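Local coordinates for uncharacterized protein (Bacillus cereus, PDB 5F2H), which is of unknown function but probably acts as a hydrolase, pairing an N-terminal helical domain with a C-terminal alpha/beta-hydrolase domain, at residues 8-20 and 32-46. Residues are numbered along the deposited sequence; the frame is centred on the assembly and turned at random.
Sequences MTYIQLLNETLHC and YIMEHAKGIVGNEAQ
Leu13 and Tyr32 lock two antiparallel helices together, and in both side chains CG stands anti to the backbone N (chi1 175° and -177°), sending both groups across to the facing helix. Each is a knob in the other's hole: Leu13 sits among Tyr32, Ile33, His36 and Ala37, with its CD1 3.7 Å from His36 CB and its CD2 3.7 Å from Ala37 CA, while Tyr32 fits among Leu13, Glu16, Thr17 and Cys20. The Tyr32 ring is steadied from its own helix, because His36 ND1 lies over the ring centre and also donates to Tyr32 O at 2.9 Å. One turn along from Leu13, Thr17 CG2 rests on Ile33 CB.

A type II turn from Ala37 to Ile40 redirects the chain across the start of helix 10-20, where Ile40 CD1 lies 3.7 Å from Leu13 CB and Ile40 CG2 3.7 Å from Tyr10 CA. That start is closed by a capping box: Thr9 OG1 accepts from Gln12 N at 3.0 Å, and Thr9 N returns a weak bond to Gln12 OE1. Farther on, the Tyr10 ring runs alongside Gly42 and Asn43, its CD1 3.7 Å from Gly42 CA, its hydroxyl against the aliphatic CB and CG of Gln46. Asn43 OD1 caps helix 44-58 by accepting from Gln46 N.

The fit is consistent with a TPR-like helical hairpin, on which helix 44-58 packs next through Phe50 and Leu54. Cohesion comes mainly from apolar interdigitation, with the Tyr10 ring laid against the 41-43 backbone, whereas the hydrogen bonds work within each segment, fixing helix starts and the His36 ring.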
HETATM    1  N   MSE B   8      -1.538  17.801 -28.017  1.00 72.98           N
HETATM    2  CA  MSE B   8      -2.799  18.581 -27.840  1.00 72.78           C
HETATM    3  C   MSE B   8      -3.915  17.651 -27.496  1.00 69.84           C
HETATM    4  O   MSE B   8      -4.280  16.797 -28.313  1.00 67.49           O
HETATM    5  CB  MSE B   8      -3.208  19.357 -29.101  1.00 74.18           C
HETATM    6  CG  MSE B   8      -4.455  20.207 -28.890  1.00 70.46           C
HETATM    7 SE   MSE B   8      -4.963  21.335 -30.453  0.87 76.46          SE
HETATM    8  CE  MSE B   8      -3.648  22.797 -30.246  1.00 80.77           C
ATOM      9  N   THR B   9      -4.485  17.822 -26.298  1.00 67.38           N
ATOM     10  CA  THR B   9      -5.596  16.979 -25.854  1.00 65.37           C
ATOM     11  C   THR B   9      -6.914  17.419 -26.453  1.00 60.21           C
ATOM     12  O   THR B   9      -7.024  18.463 -27.096  1.00 55.43           O
ATOM     13  CB  THR B   9      -5.796  17.030 -24.333  1.00 69.05           C
ATOM     14  OG1 THR B   9      -6.176  18.361 -23.940  1.00 73.47           O
ATOM     15  CG2 THR B   9      -4.531  16.591 -23.604  1.00 71.34           C
ATOM     16  N   TYR B  10      -7.911  16.574 -26.265  1.00 60.95           N
ATOM     17  CA  TYR B  10      -9.259  16.858 -26.732  1.00 61.55           C
ATOM     18  C   TYR B  10      -9.725  18.195 -26.163  1.00 58.10           C
ATOM     19  O   TYR B  10     -10.187  19.082 -26.885  1.00 55.41           O
ATOM     20  CB  TYR B  10     -10.152  15.726 -26.283  1.00 63.76           C
ATOM     21  CG  TYR B  10     -11.618  15.927 -26.512  1.00 67.76           C
ATOM     22  CD1 TYR B  10     -12.198  15.613 -27.724  1.00 68.20           C
ATOM     23  CD2 TYR B  10     -12.449  16.335 -25.466  1.00 66.56           C
ATOM     24  CE1 TYR B  10     -13.555  15.754 -27.915  1.00 67.62           C
ATOM     25  CE2 TYR B  10     -13.802  16.473 -25.653  1.00 65.25           C
ATOM     26  CZ  TYR B  10     -14.346  16.187 -26.883  1.00 64.94           C
ATOM     27  OH  TYR B  10     -15.694  16.308 -27.068  1.00 64.85           O
ATOM     28  N   ILE B  11      -9.480  18.401 -24.882  1.00 59.09           N
ATOM     29  CA  ILE B  11      -9.890  19.652 -24.252  1.00 64.38           C
ATOM     30  C   ILE B  11      -9.102  20.875 -24.736  1.00 67.40           C
ATOM     31  O   ILE B  11      -9.666  21.978 -24.872  1.00 71.20           O
ATOM     32  CB  ILE B  11      -9.824  19.543 -22.725  1.00 65.22           C
ATOM     33  CG1 ILE B  11     -10.839  18.516 -22.233  1.00 64.37           C
ATOM     34  CG2 ILE B  11     -10.126  20.884 -22.093  1.00 65.44           C
ATOM     35  CD1 ILE B  11     -10.706  18.202 -20.762  1.00 66.98           C
ATOM     36  N   GLN B  12      -7.806  20.710 -24.965  1.00 65.88           N
ATOM     37  CA  GLN B  12      -7.020  21.837 -25.436  1.00 68.34           C
ATOM     38  C   GLN B  12      -7.541  22.229 -26.801  1.00 71.40           C
ATOM     39  O   GLN B  12      -7.834  23.401 -27.054  1.00 72.05           O
ATOM     40  CB  GLN B  12      -5.556  21.485 -25.480  1.00 71.57           C
ATOM     41  CG  GLN B  12      -4.993  21.239 -24.102  1.00 70.60           C
ATOM     42  CD  GLN B  12      -3.607  20.682 -24.147  1.00 74.32           C
ATOM     43  OE1 GLN B  12      -2.959  20.659 -25.189  1.00 77.69           O
ATOM     44  NE2 GLN B  12      -3.138  20.218 -23.007  1.00 78.79           N
ATOM     45  N   LEU B  13      -7.694  21.245 -27.675  1.00 70.40           N
ATOM     46  CA  LEU B  13      -8.203  21.533 -28.978  1.00 74.15           C
ATOM     47  C   LEU B  13      -9.495  22.342 -28.836  1.00 71.79           C
ATOM     48  O   LEU B  13      -9.590  23.452 -29.355  1.00 69.01           O
ATOM     49  CB  LEU B  13      -8.502  20.244 -29.748  1.00 80.08           C
ATOM     50  CG  LEU B  13      -9.175  20.493 -31.109  1.00 83.29           C
ATOM     51  CD1 LEU B  13      -8.267  21.256 -32.066  1.00 84.45           C
ATOM     52  CD2 LEU B  13      -9.611  19.180 -31.723  1.00 87.01           C
ATOM     53  N   LEU B  14     -10.477  21.796 -28.116  1.00 67.38           N
ATOM     54  CA  LEU B  14     -11.769  22.497 -27.950  1.00 66.93           C
ATOM     55  C   LEU B  14     -11.653  23.905 -27.368  1.00 64.17           C
ATOM     56  O   LEU B  14     -12.277  24.832 -27.881  1.00 60.74           O
ATOM     57  CB  LEU B  14     -12.779  21.649 -27.160  1.00 66.24           C
ATOM     58  CG  LEU B  14     -13.179  20.311 -27.822  1.00 66.02           C
ATOM     59  CD1 LEU B  14     -14.092  19.538 -26.912  1.00 65.77           C
ATOM     60  CD2 LEU B  14     -13.852  20.484 -29.169  1.00 66.52           C
ATOM     61  N   ASN B  15     -10.827  24.082 -26.342  1.00 67.70           N
ATOM     62  CA  ASN B  15     -10.667  25.414 -25.742  1.00 73.67           C
ATOM     63  C   ASN B  15     -10.030  26.415 -26.689  1.00 78.35           C
ATOM     64  O   ASN B  15     -10.529  27.528 -26.841  1.00 83.31           O
ATOM     65  CB  ASN B  15      -9.911  25.367 -24.412  1.00 75.16           C
ATOM     66  CG  ASN B  15     -10.719  24.729 -23.300  1.00 73.01           C
ATOM     67  OD1 ASN B  15     -11.941  24.695 -23.349  1.00 76.56           O
ATOM     68  ND2 ASN B  15     -10.042  24.284 -22.263  1.00 76.28           N
ATOM     69  N   GLU B  16      -8.938  26.033 -27.336  1.00 79.67           N
ATOM     70  CA  GLU B  16      -8.304  26.959 -28.273  1.00 84.39           C
ATOM     71  C   GLU B  16      -9.188  27.282 -29.450  1.00 79.69           C
ATOM     72  O   GLU B  16      -9.207  28.401 -29.934  1.00 81.69           O
ATOM     73  CB  GLU B  16      -6.940  26.469 -28.758  1.00 86.60           C
ATOM     74  CG  GLU B  16      -5.837  26.731 -27.763  1.00 93.77           C
ATOM     75  CD  GLU B  16      -5.480  28.212 -27.712  1.00105.12           C
ATOM     76  OE1 GLU B  16      -6.310  29.043 -28.150  1.00106.06           O
ATOM     77  OE2 GLU B  16      -4.356  28.551 -27.273  1.00121.54           O
ATOM     78  N   THR B  17      -9.949  26.302 -29.899  1.00 74.32           N
ATOM     79  CA  THR B  17     -10.800  26.543 -31.033  1.00 68.90           C
ATOM     80  C   THR B  17     -11.769  27.649 -30.640  1.00 67.62           C
ATOM     81  O   THR B  17     -11.886  28.634 -31.359  1.00 64.61           O
ATOM     82  CB  THR B  17     -11.547  25.283 -31.442  1.00 66.68           C
ATOM     83  OG1 THR B  17     -10.649  24.174 -31.454  1.00 61.63           O
ATOM     84  CG2 THR B  17     -12.174  25.464 -32.799  1.00 66.93           C
ATOM     85  N   LEU B  18     -12.464  27.481 -29.505  1.00 68.36           N
ATOM     86  CA  LEU B  18     -13.392  28.514 -29.004  1.00 67.80           C
ATOM     87  C   LEU B  18     -12.644  29.848 -28.867  1.00 70.35           C
ATOM     88  O   LEU B  18     -13.066  30.861 -29.406  1.00 74.67           O
ATOM     89  CB  LEU B  18     -13.991  28.112 -27.656  1.00 67.46           C
ATOM     90  CG  LEU B  18     -14.983  26.927 -27.624  1.00 66.43           C
ATOM     91  CD1 LEU B  18     -15.259  26.416 -26.219  1.00 61.80           C
ATOM     92  CD2 LEU B  18     -16.292  27.267 -28.333  1.00 65.44           C
ATOM     93  N   HIS B  19     -11.501  29.848 -28.196  1.00 71.81           N
ATOM     94  CA  HIS B  19     -10.739  31.078 -28.048  1.00 75.03           C
ATOM     95  C   HIS B  19     -10.621  31.772 -29.389  1.00 76.40           C
ATOM     96  O   HIS B  19     -10.969  32.934 -29.535  1.00 78.05           O
ATOM     97  CB  HIS B  19      -9.351  30.795 -27.490  1.00 77.71           C
ATOM     98  CG  HIS B  19      -8.495  32.019 -27.373  1.00 86.72           C
ATOM     99  ND1 HIS B  19      -7.588  32.394 -28.344  1.00 91.40           N
ATOM    100  CD2 HIS B  19      -8.433  32.976 -26.413  1.00 87.80           C
ATOM    101  CE1 HIS B  19      -6.988  33.513 -27.974  1.00 94.09           C
ATOM    102  NE2 HIS B  19      -7.487  33.888 -26.810  1.00 90.58           N
ATOM    103  N   CYS B  20     -10.181  31.019 -30.385  1.00 80.15           N
ATOM    104  CA  CYS B  20      -9.985  31.532 -31.738  1.00 82.69           C
ATOM    105  C   CYS B  20     -11.271  32.111 -32.350  1.00 81.85           C
ATOM    106  O   CYS B  20     -11.217  33.006 -33.184  1.00 80.29           O
ATOM    107  CB  CYS B  20      -9.390  30.425 -32.612  1.00 83.19           C
ATOM    108  SG  CYS B  20      -8.930  30.930 -34.279  1.00 95.23           S
ATOM    109  N   TYR B  32      -8.799  26.711 -37.888  1.00 75.98           N
ATOM    110  CA  TYR B  32      -7.947  26.208 -36.798  1.00 79.71           C
ATOM    111  C   TYR B  32      -8.206  24.746 -36.478  1.00 78.45           C
ATOM    112  O   TYR B  32      -7.290  23.916 -36.503  1.00 81.12           O
ATOM    113  CB  TYR B  32      -8.106  27.031 -35.503  1.00 79.01           C
ATOM    114  CG  TYR B  32      -7.179  26.573 -34.360  1.00 79.45           C
ATOM    115  CD1 TYR B  32      -7.555  25.552 -33.478  1.00 80.21           C
ATOM    116  CD2 TYR B  32      -5.934  27.159 -34.167  1.00 80.87           C
ATOM    117  CE1 TYR B  32      -6.720  25.139 -32.444  1.00 78.79           C
ATOM    118  CE2 TYR B  32      -5.092  26.748 -33.144  1.00 81.44           C
ATOM    119  CZ  TYR B  32      -5.481  25.732 -32.293  1.00 81.64           C
ATOM    120  OH  TYR B  32      -4.639  25.314 -31.279  1.00 84.17           O
ATOM    121  N   ILE B  33      -9.460  24.438 -36.170  1.00 74.83           N
ATOM    122  CA  ILE B  33      -9.831  23.076 -35.822  1.00 73.05           C
ATOM    123  C   ILE B  33      -9.569  22.088 -36.952  1.00 73.42           C
ATOM    124  O   ILE B  33      -9.258  20.930 -36.677  1.00 69.71           O
ATOM    125  CB  ILE B  33     -11.301  22.979 -35.363  1.00 70.37           C
ATOM    126  CG1 ILE B  33     -11.574  21.631 -34.684  1.00 70.13           C
ATOM    127  CG2 ILE B  33     -12.252  23.234 -36.516  1.00 70.54           C
ATOM    128  CD1 ILE B  33     -12.946  21.533 -34.051  1.00 68.55           C
HETATM  129  N   MSE B  34      -9.695  22.532 -38.206  1.00 75.97           N
HETATM  130  CA  MSE B  34      -9.453  21.646 -39.344  1.00 79.74           C
HETATM  131  C   MSE B  34      -8.059  21.080 -39.236  1.00 81.47           C
HETATM  132  O   MSE B  34      -7.892  19.865 -39.258  1.00 79.98           O
HETATM  133  CB  MSE B  34      -9.656  22.333 -40.701  1.00 83.73           C
HETATM  134  CG  MSE B  34     -11.102  22.758 -40.996  1.00 86.26           C
HETATM  135 SE   MSE B  34     -12.339  21.197 -40.997  0.71 88.37          SE
HETATM  136  CE  MSE B  34     -11.676  20.253 -42.583  1.00 94.71           C
ATOM    137  N   GLU B  35      -7.073  21.962 -39.041  1.00 85.18           N
ATOM    138  CA  GLU B  35      -5.652  21.609 -38.928  1.00 89.84           C
ATOM    139  C   GLU B  35      -5.220  20.848 -37.663  1.00 89.74           C
ATOM    140  O   GLU B  35      -4.353  19.967 -37.706  1.00 97.66           O
ATOM    141  CB  GLU B  35      -4.792  22.903 -39.015  1.00 95.22           C
ATOM    142  CG  GLU B  35      -3.284  22.672 -38.822  1.00103.15           C
ATOM    143  CD  GLU B  35      -2.420  23.938 -38.840  1.00106.43           C
ATOM    144  OE1 GLU B  35      -2.726  24.897 -39.580  1.00105.20           O
ATOM    145  OE2 GLU B  35      -1.382  23.944 -38.138  1.00108.02           O
ATOM    146  N   HIS B  36      -5.805  21.181 -36.533  1.00 86.24           N
ATOM    147  CA  HIS B  36      -5.398  20.553 -35.295  1.00 85.54           C
ATOM    148  C   HIS B  36      -6.198  19.363 -34.815  1.00 83.32           C
ATOM    149  O   HIS B  36      -5.727  18.617 -33.965  1.00 85.14           O
ATOM    150  CB  HIS B  36      -5.346  21.630 -34.223  1.00 85.30           C
ATOM    151  CG  HIS B  36      -4.378  22.723 -34.537  1.00 90.32           C
ATOM    152  ND1 HIS B  36      -4.743  23.869 -35.213  1.00 90.77           N
ATOM    153  CD2 HIS B  36      -3.049  22.827 -34.307  1.00 93.93           C
ATOM    154  CE1 HIS B  36      -3.684  24.641 -35.369  1.00 95.72           C
ATOM    155  NE2 HIS B  36      -2.644  24.034 -34.825  1.00100.00           N
ATOM    156  N   ALA B  37      -7.393  19.164 -35.357  1.00 82.97           N
ATOM    157  CA  ALA B  37      -8.237  18.044 -34.938  1.00 79.16           C
ATOM    158  C   ALA B  37      -7.638  16.699 -35.299  1.00 82.67           C
ATOM    159  O   ALA B  37      -7.825  15.732 -34.576  1.00 81.38           O
ATOM    160  CB  ALA B  37      -9.631  18.170 -35.539  1.00 75.95           C
ATOM    161  N   LYS B  38      -6.919  16.648 -36.415  1.00 88.00           N
ATOM    162  CA  LYS B  38      -6.303  15.398 -36.882  1.00 91.08           C
ATOM    163  C   LYS B  38      -5.471  14.630 -35.867  1.00 88.87           C
ATOM    164  O   LYS B  38      -4.440  15.112 -35.397  1.00 85.81           O
ATOM    165  CB  LYS B  38      -5.444  15.584 -38.141  1.00 95.64           C
ATOM    166  CG  LYS B  38      -6.146  16.249 -39.315  1.00 98.89           C
ATOM    167  CD  LYS B  38      -5.517  15.908 -40.661  1.00107.57           C
ATOM    168  CE  LYS B  38      -5.760  14.439 -41.006  1.00111.42           C
ATOM    169  NZ  LYS B  38      -5.185  14.027 -42.316  1.00114.45           N
ATOM    170  N   GLY B  39      -5.937  13.418 -35.569  1.00 88.63           N
ATOM    171  CA  GLY B  39      -5.272  12.513 -34.652  1.00 91.26           C
ATOM    172  C   GLY B  39      -5.797  12.521 -33.240  1.00 91.18           C
ATOM    173  O   GLY B  39      -5.682  11.524 -32.531  1.00 89.42           O
ATOM    174  N   ILE B  40      -6.381  13.643 -32.834  1.00 94.46           N
ATOM    175  CA  ILE B  40      -6.902  13.795 -31.473  1.00 97.70           C
ATOM    176  C   ILE B  40      -8.092  12.891 -31.166  1.00100.86           C
ATOM    177  O   ILE B  40      -9.111  12.918 -31.854  1.00102.76           O
ATOM    178  CB  ILE B  40      -7.254  15.273 -31.158  1.00 93.57           C
ATOM    179  CG1 ILE B  40      -5.971  16.120 -31.194  1.00 96.95           C
ATOM    180  CG2 ILE B  40      -7.896  15.381 -29.791  1.00 87.21           C
ATOM    181  CD1 ILE B  40      -6.157  17.602 -30.962  1.00 97.67           C
ATOM    182  N   VAL B  41      -7.926  12.087 -30.125  1.00101.98           N
ATOM    183  CA  VAL B  41      -8.953  11.157 -29.655  1.00106.89           C
ATOM    184  C   VAL B  41      -9.882  11.884 -28.676  1.00103.76           C
ATOM    185  O   VAL B  41      -9.514  12.936 -28.154  1.00108.22           O
ATOM    186  CB  VAL B  41      -8.279   9.962 -28.942  1.00112.02           C
ATOM    187  CG1 VAL B  41      -7.378  10.433 -27.807  1.00111.74           C
ATOM    188  CG2 VAL B  41      -9.295   8.952 -28.421  1.00113.57           C
ATOM    189  N   GLY B  42     -11.082  11.347 -28.443  1.00 96.11           N
ATOM    190  CA  GLY B  42     -12.007  11.967 -27.491  1.00 91.93           C
ATOM    191  C   GLY B  42     -13.491  11.704 -27.667  1.00 91.39           C
ATOM    192  O   GLY B  42     -14.067  10.874 -26.960  1.00 90.12           O
ATOM    193  N   ASN B  43     -14.131  12.511 -28.509  1.00 87.08           N
ATOM    194  CA  ASN B  43     -15.554  12.383 -28.830  1.00 84.11           C
ATOM    195  C   ASN B  43     -15.656  13.050 -30.179  1.00 79.82           C
ATOM    196  O   ASN B  43     -15.617  14.266 -30.280  1.00 73.16           O
ATOM    197  CB  ASN B  43     -16.474  13.048 -27.797  1.00 84.60           C
ATOM    198  CG  ASN B  43     -17.958  12.850 -28.116  1.00 82.19           C
ATOM    199  OD1 ASN B  43     -18.367  12.790 -29.277  1.00 84.92           O
ATOM    200  ND2 ASN B  43     -18.772  12.792 -27.080  1.00 78.95           N
ATOM    201  N   GLU B  44     -15.746  12.237 -31.219  1.00 80.35           N
ATOM    202  CA  GLU B  44     -15.820  12.764 -32.560  1.00 82.91           C
ATOM    203  C   GLU B  44     -17.072  13.572 -32.798  1.00 75.38           C
ATOM    204  O   GLU B  44     -17.033  14.603 -33.456  1.00 71.84           O
ATOM    205  CB  GLU B  44     -15.734  11.646 -33.592  1.00 90.30           C
ATOM    206  CG  GLU B  44     -14.420  10.902 -33.616  1.00 96.39           C
ATOM    207  CD  GLU B  44     -14.388   9.930 -34.773  1.00110.60           C
ATOM    208  OE1 GLU B  44     -15.478   9.618 -35.289  1.00113.05           O
ATOM    209  OE2 GLU B  44     -13.291   9.477 -35.176  1.00130.93           O
ATOM    210  N   ALA B  45     -18.191  13.066 -32.299  1.00 73.21           N
ATOM    211  CA  ALA B  45     -19.471  13.737 -32.459  1.00 67.14           C
ATOM    212  C   ALA B  45     -19.314  15.200 -32.103  1.00 60.94           C
ATOM    213  O   ALA B  45     -19.674  16.068 -32.872  1.00 63.61           O
ATOM    214  CB  ALA B  45     -20.520  13.076 -31.586  1.00 67.51           C
ATOM    215  N   GLN B  46     -18.712  15.458 -30.953  1.00 56.07           N
ATOM    216  CA  GLN B  46     -18.467  16.806 -30.488  1.00 54.03           C
ATOM    217  C   GLN B  46     -17.530  17.554 -31.417  1.00 54.40           C
ATOM    218  O   GLN B  46     -17.691  18.755 -31.631  1.00 49.72           O
ATOM    219  CB  GLN B  46     -17.852  16.738 -29.096  1.00 58.12           C
ATOM    220  CG  GLN B  46     -17.611  18.082 -28.405  1.00 60.58           C
ATOM    221  CD  GLN B  46     -18.881  18.896 -28.163  1.00 55.65           C
ATOM    222  OE1 GLN B  46     -19.653  19.148 -29.085  1.00 49.73           O
ATOM    223  NE2 GLN B  46     -19.027  19.412 -26.943  1.00 56.24           N
TER